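Long-range contact in glutathione S-transferase-like protein (Methylobacillus flagellatus, PDB 4GLT), which binds glutathione and is probably a transferase of the glutathione S-transferase family: residues T30-E43 / F174-Y187. Residues are numbered along the deposited sequence; the frame is centred on the assembly and turned at random.
With GSH (glutathione), chain E.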
ATOM      1  N   THR A  30      -0.466  -4.547 -18.065  1.00 68.06           N
ATOM      2  CA  THR A  30      -1.665  -3.843 -17.630  1.00 59.09           C
ATOM      3  C   THR A  30      -1.554  -3.254 -16.224  1.00 60.87           C
ATOM      4  O   THR A  30      -2.338  -2.390 -15.859  1.00 63.01           O
ATOM      5  CB  THR A  30      -2.909  -4.749 -17.720  1.00 70.62           C
ATOM      6  OG1 THR A  30      -2.813  -5.798 -16.750  1.00 57.83           O
ATOM      7  CG2 THR A  30      -3.015  -5.364 -19.112  1.00 60.76           C
ATOM      8  N   SER A  31      -0.574  -3.704 -15.445  1.00 56.97           N
ATOM      9  CA  SER A  31      -0.466  -3.283 -14.042  1.00 58.99           C
ATOM     10  C   SER A  31      -0.171  -1.794 -13.835  1.00 51.76           C
ATOM     11  O   SER A  31       0.923  -1.343 -14.138  1.00 50.50           O
ATOM     12  CB  SER A  31       0.600  -4.109 -13.329  1.00 53.28           C
ATOM     13  OG  SER A  31       0.801  -3.615 -12.023  1.00 54.81           O
ATOM     14  N   PRO A  32      -1.134  -1.037 -13.274  1.00 52.45           N
ATOM     15  CA  PRO A  32      -0.953   0.413 -13.104  1.00 61.96           C
ATOM     16  C   PRO A  32       0.072   0.746 -12.017  1.00 48.64           C
ATOM     17  O   PRO A  32       0.670   1.825 -12.024  1.00 46.44           O
ATOM     18  CB  PRO A  32      -2.350   0.898 -12.708  1.00 48.40           C
ATOM     19  CG  PRO A  32      -2.976  -0.276 -12.038  1.00 49.07           C
ATOM     20  CD  PRO A  32      -2.423  -1.503 -12.725  1.00 52.99           C
ATOM     21  N   TYR A  33       0.277  -0.196 -11.108  1.00 51.93           N
ATOM     22  CA  TYR A  33       1.299  -0.072 -10.072  1.00 76.08           C
ATOM     23  C   TYR A  33       2.679  -0.267 -10.678  1.00 50.34           C
ATOM     24  O   TYR A  33       3.630   0.384 -10.277  1.00 50.51           O
ATOM     25  CB  TYR A  33       1.085  -1.124  -8.987  1.00 61.04           C
ATOM     26  CG  TYR A  33      -0.331  -1.187  -8.497  1.00 63.14           C
ATOM     27  CD1 TYR A  33      -0.820  -0.220  -7.633  1.00 46.34           C
ATOM     28  CD2 TYR A  33      -1.184  -2.208  -8.905  1.00 50.73           C
ATOM     29  CE1 TYR A  33      -2.115  -0.272  -7.169  1.00 59.63           C
ATOM     30  CE2 TYR A  33      -2.482  -2.268  -8.450  1.00 57.11           C
ATOM     31  CZ  TYR A  33      -2.942  -1.293  -7.583  1.00 56.37           C
ATOM     32  OH  TYR A  33      -4.239  -1.334  -7.129  1.00 47.41           O
ATOM     33  N   ALA A  34       2.772  -1.187 -11.633  1.00 49.21           N
ATOM     34  CA  ALA A  34       4.006  -1.411 -12.358  1.00 49.05           C
ATOM     35  C   ALA A  34       4.312  -0.172 -13.187  1.00 55.95           C
ATOM     36  O   ALA A  34       5.451   0.279 -13.247  1.00 56.95           O
ATOM     37  CB  ALA A  34       3.889  -2.636 -13.249  1.00 56.08           C
ATOM     38  N   ARG A  35       3.278   0.380 -13.808  1.00 45.30           N
ATOM     39  CA  ARG A  35       3.434   1.538 -14.666  1.00 46.86           C
ATOM     40  C   ARG A  35       3.974   2.735 -13.885  1.00 49.11           C
ATOM     41  O   ARG A  35       4.819   3.477 -14.385  1.00 55.51           O
ATOM     42  CB  ARG A  35       2.106   1.888 -15.350  1.00 44.58           C
ATOM     43  CG  ARG A  35       2.244   2.968 -16.408  1.00 50.39           C
ATOM     44  CD  ARG A  35       0.909   3.395 -16.995  1.00 54.55           C
ATOM     45  NE  ARG A  35       1.102   4.304 -18.124  1.00 60.96           N
ATOM     46  CZ  ARG A  35       0.117   4.869 -18.814  1.00 53.56           C
ATOM     47  NH1 ARG A  35      -1.145   4.629 -18.501  1.00 53.97           N
ATOM     48  NH2 ARG A  35       0.405   5.664 -19.828  1.00 50.97           N
ATOM     49  N   LYS A  36       3.465   2.931 -12.673  1.00 62.19           N
ATOM     50  CA  LYS A  36       3.935   4.011 -11.809  1.00 53.75           C
ATOM     51  C   LYS A  36       5.444   3.845 -11.597  1.00 61.98           C
ATOM     52  O   LYS A  36       6.206   4.819 -11.670  1.00 51.75           O
ATOM     53  CB  LYS A  36       3.165   4.006 -10.470  1.00 44.56           C
ATOM     54  CG  LYS A  36       3.577   5.094  -9.476  1.00 43.26           C
ATOM     55  CD  LYS A  36       2.883   4.934  -8.117  1.00 43.39           C
ATOM     56  CE  LYS A  36       2.929   3.480  -7.651  1.00 53.25           C
ATOM     57  NZ  LYS A  36       2.671   3.318  -6.191  1.00 46.83           N
ATOM     58  N   VAL A  37       5.874   2.605 -11.352  1.00 46.63           N
ATOM     59  CA  VAL A  37       7.299   2.296 -11.194  1.00 43.90           C
ATOM     60  C   VAL A  37       8.086   2.549 -12.486  1.00 50.97           C
ATOM     61  O   VAL A  37       9.138   3.180 -12.470  1.00 48.83           O
ATOM     62  CB  VAL A  37       7.522   0.837 -10.731  1.00 50.00           C
ATOM     63  CG1 VAL A  37       8.999   0.558 -10.545  1.00 59.56           C
ATOM     64  CG2 VAL A  37       6.786   0.574  -9.431  1.00 45.47           C
ATOM     65  N   ARG A  38       7.586   2.055 -13.614  1.00 64.76           N
ATOM     66  CA  ARG A  38       8.298   2.259 -14.872  1.00 57.63           C
ATOM     67  C   ARG A  38       8.446   3.748 -15.149  1.00 57.85           C
ATOM     68  O   ARG A  38       9.514   4.204 -15.558  1.00 66.00           O
ATOM     69  CB  ARG A  38       7.588   1.570 -16.030  1.00 49.95           C
ATOM     70  CG  ARG A  38       7.480   0.063 -15.866  1.00 52.80           C
ATOM     71  CD  ARG A  38       6.279  -0.468 -16.629  1.00 53.96           C
ATOM     72  NE  ARG A  38       6.546  -0.639 -18.055  1.00 69.48           N
ATOM     73  CZ  ARG A  38       5.597  -0.685 -18.987  1.00 82.49           C
ATOM     74  NH1 ARG A  38       4.323  -0.557 -18.642  1.00 71.61           N
ATOM     75  NH2 ARG A  38       5.916  -0.851 -20.263  1.00 71.00           N
ATOM     76  N   VAL A  39       7.384   4.511 -14.909  1.00 58.58           N
ATOM     77  CA  VAL A  39       7.406   5.940 -15.207  1.00 47.57           C
ATOM     78  C   VAL A  39       8.421   6.689 -14.348  1.00 49.16           C
ATOM     79  O   VAL A  39       9.039   7.664 -14.796  1.00 60.80           O
ATOM     80  CB  VAL A  39       6.011   6.598 -15.064  1.00 53.16           C
ATOM     81  CG1 VAL A  39       6.135   8.120 -14.987  1.00 48.74           C
ATOM     82  CG2 VAL A  39       5.122   6.227 -16.243  1.00 46.49           C
ATOM     83  N   VAL A  40       8.580   6.252 -13.107  1.00 51.94           N
ATOM     84  CA  VAL A  40       9.492   6.927 -12.199  1.00 50.66           C
ATOM     85  C   VAL A  40      10.899   6.626 -12.678  1.00 62.67           C
ATOM     86  O   VAL A  40      11.755   7.509 -12.693  1.00 54.87           O
ATOM     87  CB  VAL A  40       9.289   6.456 -10.746  1.00 61.71           C
ATOM     88  CG1 VAL A  40      10.538   6.700  -9.911  1.00 48.07           C
ATOM     89  CG2 VAL A  40       8.083   7.149 -10.133  1.00 51.54           C
ATOM     90  N   ALA A  41      11.112   5.379 -13.107  1.00 50.02           N
ATOM     91  CA  ALA A  41      12.411   4.941 -13.612  1.00 50.25           C
ATOM     92  C   ALA A  41      12.891   5.838 -14.745  1.00 48.93           C
ATOM     93  O   ALA A  41      14.064   6.215 -14.800  1.00 58.53           O
ATOM     94  CB  ALA A  41      12.345   3.486 -14.075  1.00 40.79           C
ATOM     95  N   ALA A  42      11.977   6.168 -15.655  1.00 56.61           N
ATOM     96  CA  ALA A  42      12.297   7.015 -16.794  1.00 50.53           C
ATOM     97  C   ALA A  42      12.573   8.440 -16.340  1.00 59.06           C
ATOM     98  O   ALA A  42      13.524   9.066 -16.787  1.00 55.28           O
ATOM     99  CB  ALA A  42      11.168   6.989 -17.807  1.00 56.44           C
ATOM    100  N   GLU A  43      11.748   8.955 -15.450  1.00 55.64           N
ATOM    101  CA  GLU A  43      11.934  10.308 -14.970  1.00 60.94           C
ATOM    102  C   GLU A  43      13.256  10.462 -14.241  1.00 58.36           C
ATOM    103  O   GLU A  43      13.912  11.468 -14.361  1.00 65.19           O
ATOM    104  CB  GLU A  43      10.769  10.734 -14.092  1.00 46.75           C
ATOM    105  CG  GLU A  43       9.450  10.754 -14.828  1.00 50.21           C
ATOM    106  CD  GLU A  43       9.362  11.864 -15.848  1.00 71.32           C
ATOM    107  OE1 GLU A  43       9.948  12.933 -15.606  1.00 64.03           O
ATOM    108  OE2 GLU A  43       8.698  11.673 -16.884  1.00 73.71           O
ATOM    109  N   PHE A 174       6.284  18.733 -10.644  1.00 54.09           N
ATOM    110  CA  PHE A 174       6.010  17.385 -11.039  1.00 69.13           C
ATOM    111  C   PHE A 174       6.552  16.430  -9.982  1.00 55.69           C
ATOM    112  O   PHE A 174       7.741  16.430  -9.681  1.00 59.06           O
ATOM    113  CB  PHE A 174       6.655  17.132 -12.397  1.00 72.04           C
ATOM    114  CG  PHE A 174       6.399  15.762 -12.927  1.00 50.47           C
ATOM    115  CD1 PHE A 174       5.203  15.468 -13.542  1.00 52.03           C
ATOM    116  CD2 PHE A 174       7.359  14.771 -12.807  1.00 55.72           C
ATOM    117  CE1 PHE A 174       4.956  14.194 -14.021  1.00 61.72           C
ATOM    118  CE2 PHE A 174       7.127  13.496 -13.296  1.00 43.90           C
ATOM    119  CZ  PHE A 174       5.922  13.210 -13.898  1.00 44.87           C
ATOM    120  N   SER A 175       5.674  15.630  -9.398  1.00 59.40           N
ATOM    121  CA  SER A 175       6.115  14.688  -8.393  1.00 56.44           C
ATOM    122  C   SER A 175       5.483  13.320  -8.588  1.00 62.16           C
ATOM    123  O   SER A 175       4.684  13.103  -9.505  1.00 58.56           O
ATOM    124  CB  SER A 175       5.779  15.219  -6.998  1.00 52.69           C
ATOM    125  OG  SER A 175       4.385  15.422  -6.868  1.00 66.29           O
ATOM    126  N   LEU A 176       5.871  12.401  -7.713  1.00 51.32           N
ATOM    127  CA  LEU A 176       5.241  11.106  -7.616  1.00 56.00           C
ATOM    128  C   LEU A 176       3.718  11.263  -7.667  1.00 57.29           C
ATOM    129  O   LEU A 176       3.026  10.445  -8.263  1.00 45.65           O
ATOM    130  CB  LEU A 176       5.679  10.442  -6.312  1.00 47.51           C
ATOM    131  CG  LEU A 176       5.181   9.038  -6.012  1.00 51.34           C
ATOM    132  CD1 LEU A 176       5.564   8.091  -7.142  1.00 55.93           C
ATOM    133  CD2 LEU A 176       5.731   8.556  -4.668  1.00 43.78           C
ATOM    134  N   ALA A 177       3.194  12.324  -7.053  1.00 55.60           N
ATOM    135  CA  ALA A 177       1.749  12.538  -7.043  1.00 52.63           C
ATOM    136  C   ALA A 177       1.187  12.454  -8.466  1.00 66.96           C
ATOM    137  O   ALA A 177       0.381  11.577  -8.794  1.00 60.04           O
ATOM    138  CB  ALA A 177       1.419  13.884  -6.420  1.00 62.15           C
ATOM    139  N   ASP A 178       1.634  13.371  -9.313  1.00 51.09           N
ATOM    140  CA  ASP A 178       1.206  13.409 -10.704  1.00 46.84           C
ATOM    141  C   ASP A 178       1.339  12.064 -11.409  1.00 60.22           C
ATOM    142  O   ASP A 178       0.412  11.606 -12.081  1.00 57.35           O
ATOM    143  CB  ASP A 178       1.998  14.491 -11.397  1.00 49.28           C
ATOM    144  CG  ASP A 178       1.907  15.794 -10.637  1.00 50.96           C
ATOM    145  OD1 ASP A 178       0.822  16.411 -10.686  1.00 49.75           O
ATOM    146  OD2 ASP A 178       2.882  16.161  -9.946  1.00 56.47           O
ATOM    147  N   ILE A 179       2.481  11.418 -11.243  1.00 49.26           N
ATOM    148  CA  ILE A 179       2.665  10.126 -11.868  1.00 55.73           C
ATOM    149  C   ILE A 179       1.561   9.177 -11.430  1.00 50.23           C
ATOM    150  O   ILE A 179       0.991   8.448 -12.245  1.00 58.27           O
ATOM    151  CB  ILE A 179       4.030   9.520 -11.519  1.00 58.20           C
ATOM    152  CG1 ILE A 179       5.152  10.403 -12.077  1.00 57.73           C
ATOM    153  CG2 ILE A 179       4.127   8.105 -12.059  1.00 56.29           C
ATOM    154  CD1 ILE A 179       6.538   9.836 -11.867  1.00 62.94           C
ATOM    155  N   ALA A 180       1.249   9.200 -10.142  1.00 47.07           N
ATOM    156  CA  ALA A 180       0.305   8.244  -9.595  1.00 52.73           C
ATOM    157  C   ALA A 180      -1.088   8.503 -10.135  1.00 49.98           C
ATOM    158  O   ALA A 180      -1.834   7.573 -10.444  1.00 51.16           O
ATOM    159  CB  ALA A 180       0.314   8.287  -8.082  1.00 58.14           C
ATOM    160  N   VAL A 181      -1.435   9.776 -10.243  1.00 46.96           N
ATOM    161  CA  VAL A 181      -2.724  10.163 -10.786  1.00 53.50           C
ATOM    162  C   VAL A 181      -2.839   9.802 -12.270  1.00 54.64           C
ATOM    163  O   VAL A 181      -3.918   9.476 -12.754  1.00 67.21           O
ATOM    164  CB  VAL A 181      -2.970  11.665 -10.560  1.00 53.07           C
ATOM    165  CG1 VAL A 181      -4.084  12.184 -11.454  1.00 46.56           C
ATOM    166  CG2 VAL A 181      -3.276  11.910  -9.093  1.00 44.22           C
ATOM    167  N   GLY A 182      -1.725   9.847 -12.991  1.00 58.01           N
ATOM    168  CA  GLY A 182      -1.723   9.443 -14.399  1.00 60.54           C
ATOM    169  C   GLY A 182      -1.966   7.947 -14.560  1.00 59.02           C
ATOM    170  O   GLY A 182      -2.863   7.513 -15.285  1.00 54.07           O
ATOM    171  N   CYS A 183      -1.156   7.150 -13.884  1.00 44.09           N
ATOM    172  CA  CYS A 183      -1.307   5.704 -13.950  1.00 71.52           C
ATOM    173  C   CYS A 183      -2.718   5.267 -13.566  1.00 53.74           C
ATOM    174  O   CYS A 183      -3.275   4.351 -14.174  1.00 58.60           O
ATOM    175  CB  CYS A 183      -0.239   5.025 -13.088  1.00 56.03           C
ATOM    176  SG  CYS A 183       1.427   5.489 -13.625  1.00 60.25           S
ATOM    177  N   MET A 184      -3.287   5.935 -12.563  1.00 55.75           N
ATOM    178  CA  MET A 184      -4.664   5.702 -12.119  1.00 57.13           C
ATOM    179  C   MET A 184      -5.701   5.908 -13.231  1.00 64.36           C
ATOM    180  O   MET A 184      -6.482   4.998 -13.542  1.00 54.16           O
ATOM    181  CB  MET A 184      -5.011   6.635 -10.943  1.00 51.83           C
ATOM    182  CG  MET A 184      -6.483   6.570 -10.550  1.00 47.74           C
ATOM    183  SD  MET A 184      -7.052   7.986  -9.596  1.00 63.93           S
ATOM    184  CE  MET A 184      -6.695   9.328 -10.724  1.00 58.57           C
ATOM    185  N   LEU A 185      -5.720   7.120 -13.791  1.00 50.58           N
ATOM    186  CA  LEU A 185      -6.601   7.467 -14.906  1.00 47.30           C
ATOM    187  C   LEU A 185      -6.442   6.515 -16.094  1.00 57.69           C
ATOM    188  O   LEU A 185      -7.429   6.041 -16.675  1.00 56.18           O
ATOM    189  CB  LEU A 185      -6.311   8.891 -15.358  1.00 55.85           C
ATOM    190  CG  LEU A 185      -6.492   9.953 -14.267  1.00 60.81           C
ATOM    191  CD1 LEU A 185      -5.767  11.244 -14.608  1.00 60.98           C
ATOM    192  CD2 LEU A 185      -7.970  10.213 -14.011  1.00 55.43           C
ATOM    193  N   GLY A 186      -5.196   6.246 -16.462  1.00 52.13           N
ATOM    194  CA  GLY A 186      -4.916   5.343 -17.565  1.00 43.42           C
ATOM    195  C   GLY A 186      -5.505   3.983 -17.264  1.00 46.02           C
ATOM    196  O   GLY A 186      -5.986   3.290 -18.157  1.00 60.18           O
ATOM    197  N   TYR A 187      -5.484   3.598 -15.994  1.00 53.72           N
ATOM    198  CA  TYR A 187      -6.081   2.331 -15.624  1.00 53.06           C
ATOM    199  C   TYR A 187      -7.582   2.369 -15.875  1.00 65.51           C
ATOM    200  O   TYR A 187      -8.164   1.422 -16.425  1.00 53.28           O
ATOM    201  CB  TYR A 187      -5.793   1.957 -14.174  1.00 48.85           C
ATOM    202  CG  TYR A 187      -6.196   0.532 -13.897  1.00 47.26           C
ATOM    203  CD1 TYR A 187      -5.576  -0.517 -14.566  1.00 52.71           C
ATOM    204  CD2 TYR A 187      -7.218   0.228 -13.008  1.00 52.38           C
ATOM    205  CE1 TYR A 187      -5.942  -1.826 -14.343  1.00 51.90           C
ATOM    206  CE2 TYR A 187      -7.594  -1.093 -12.779  1.00 57.76           C
ATOM    207  CZ  TYR A 187      -6.945  -2.110 -13.454  1.00 50.27           C
ATOM    208  OH  TYR A 187      -7.292  -3.430 -13.260  1.00 72.22           O
TER
HETATM  209  N1  GSH E 301       0.322  -2.866  -3.602  1.00 47.65           N
HETATM  210  CA1 GSH E 301       1.013  -3.419  -4.788  1.00 53.94           C
HETATM  211  C1  GSH E 301       1.750  -2.253  -5.371  1.00 48.79           C
HETATM  212  O11 GSH E 301       2.756  -2.437  -6.076  1.00 48.77           O
HETATM  213  O12 GSH E 301       1.326  -1.110  -5.096  1.00 49.10           O
HETATM  214  CB1 GSH E 301      -0.018  -4.046  -5.746  1.00 44.27           C
HETATM  215  CG1 GSH E 301       0.624  -4.710  -6.973  1.00 45.30           C
HETATM  216  CD1 GSH E 301      -0.439  -5.294  -7.900  1.00 65.17           C
HETATM  217  OE1 GSH E 301      -1.612  -5.324  -7.557  1.00 51.68           O
HETATM  218  N2  GSH E 301      -0.013  -5.762  -9.080  1.00 70.86           N
HETATM  219  CA2 GSH E 301      -0.814  -6.480 -10.077  1.00 60.28           C
HETATM  220  C2  GSH E 301      -1.827  -5.621 -10.792  1.00 63.30           C
HETATM  221  O2  GSH E 301      -1.578  -4.456 -11.068  1.00 52.48           O
HETATM  222  CB2 GSH E 301      -1.466  -7.708  -9.455  1.00 66.15           C
HETATM  223  SG2 GSH E 301      -0.235  -8.954  -9.010  1.00 72.71           S
HETATM  224  N3  GSH E 301      -2.981  -6.195 -11.119  1.00 61.30           N
HETATM  225  CA3 GSH E 301      -4.075  -5.458 -11.732  1.00 69.01           C
HETATM  226  C3  GSH E 301      -4.037  -5.478 -13.247  1.00 75.26           C
HETATM  227  O31 GSH E 301      -5.103  -5.277 -13.871  1.00 72.14           O
HETATM  228  O32 GSH E 301      -2.944  -5.681 -13.824  1.00 67.68           O
HETATM  229  O   HOH W   1      -2.161   2.939 -16.346  1.00 61.18           O
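Pro32 and Cys183 meet where the first helix of the thioredoxin-like N-terminal domain lies against a helix of the all-helical C-terminal domain, the interdomain packing of the glutathione S-transferase fold. Helices 32-43 and 176-187 run roughly antiparallel, at 141°, their axes approaching to 8.9 Å. The backbones come closest at Pro32 and Cys183, where Cys183 CB lies 3.5 Å from Pro32 O; farther along, side chains fill the widening gap. Cys183 SG, turned away from its own carbonyl carbon (chi1 -58°), settles against the backbone of the facing helix, 3.4 Å from Lys36 N, with the CG of Arg35 beside it. Next along, Ile179 is a knob among Lys36, Val39, Val40 and Glu43: Val39 and Ile179 reach toward each other tip to tip, Val39 CG1 lying 3.6 Å from Ile179 CG2, while Ile179 CD1 touches both Val39 CG1 and Val40 CG2. In return, the aliphatic part of Lys36 fills the hole between Leu176, Ile179, Ala180 and Cys183, and a bend at chi3 (46°) accompanies the turn of NZ to Ser85 and to salt bridges with Glu116 and Asp120, which probably balance its charge in the buried setting.

The Phe174 end, partly exposed, is looser. The Glu43 and Phe174 side chains cross at about a right angle, OE1 coming no nearer than 3.7 Å to CE2, and the carboxylate is held instead by Ser216 and Arg214. The Arg35 side is water-bridged: the extended chain passes Gly186, NE and NH2 bond to Thr220 and the Phe217 carbonyl, and one water accepts from NH1 and donates to Cys183 O; no direct hydrogen bond joins the two segments.

At the glutathione end, Pro32 CG sits over one face of the Tyr187 ring, a CH-pi contact. Both segments grip the glycyl carboxylate of glutathione: Thr30 OG1 donates to O32 at 2.9 Å, and Tyr187 OH donates to O31, also at 2.9 Å.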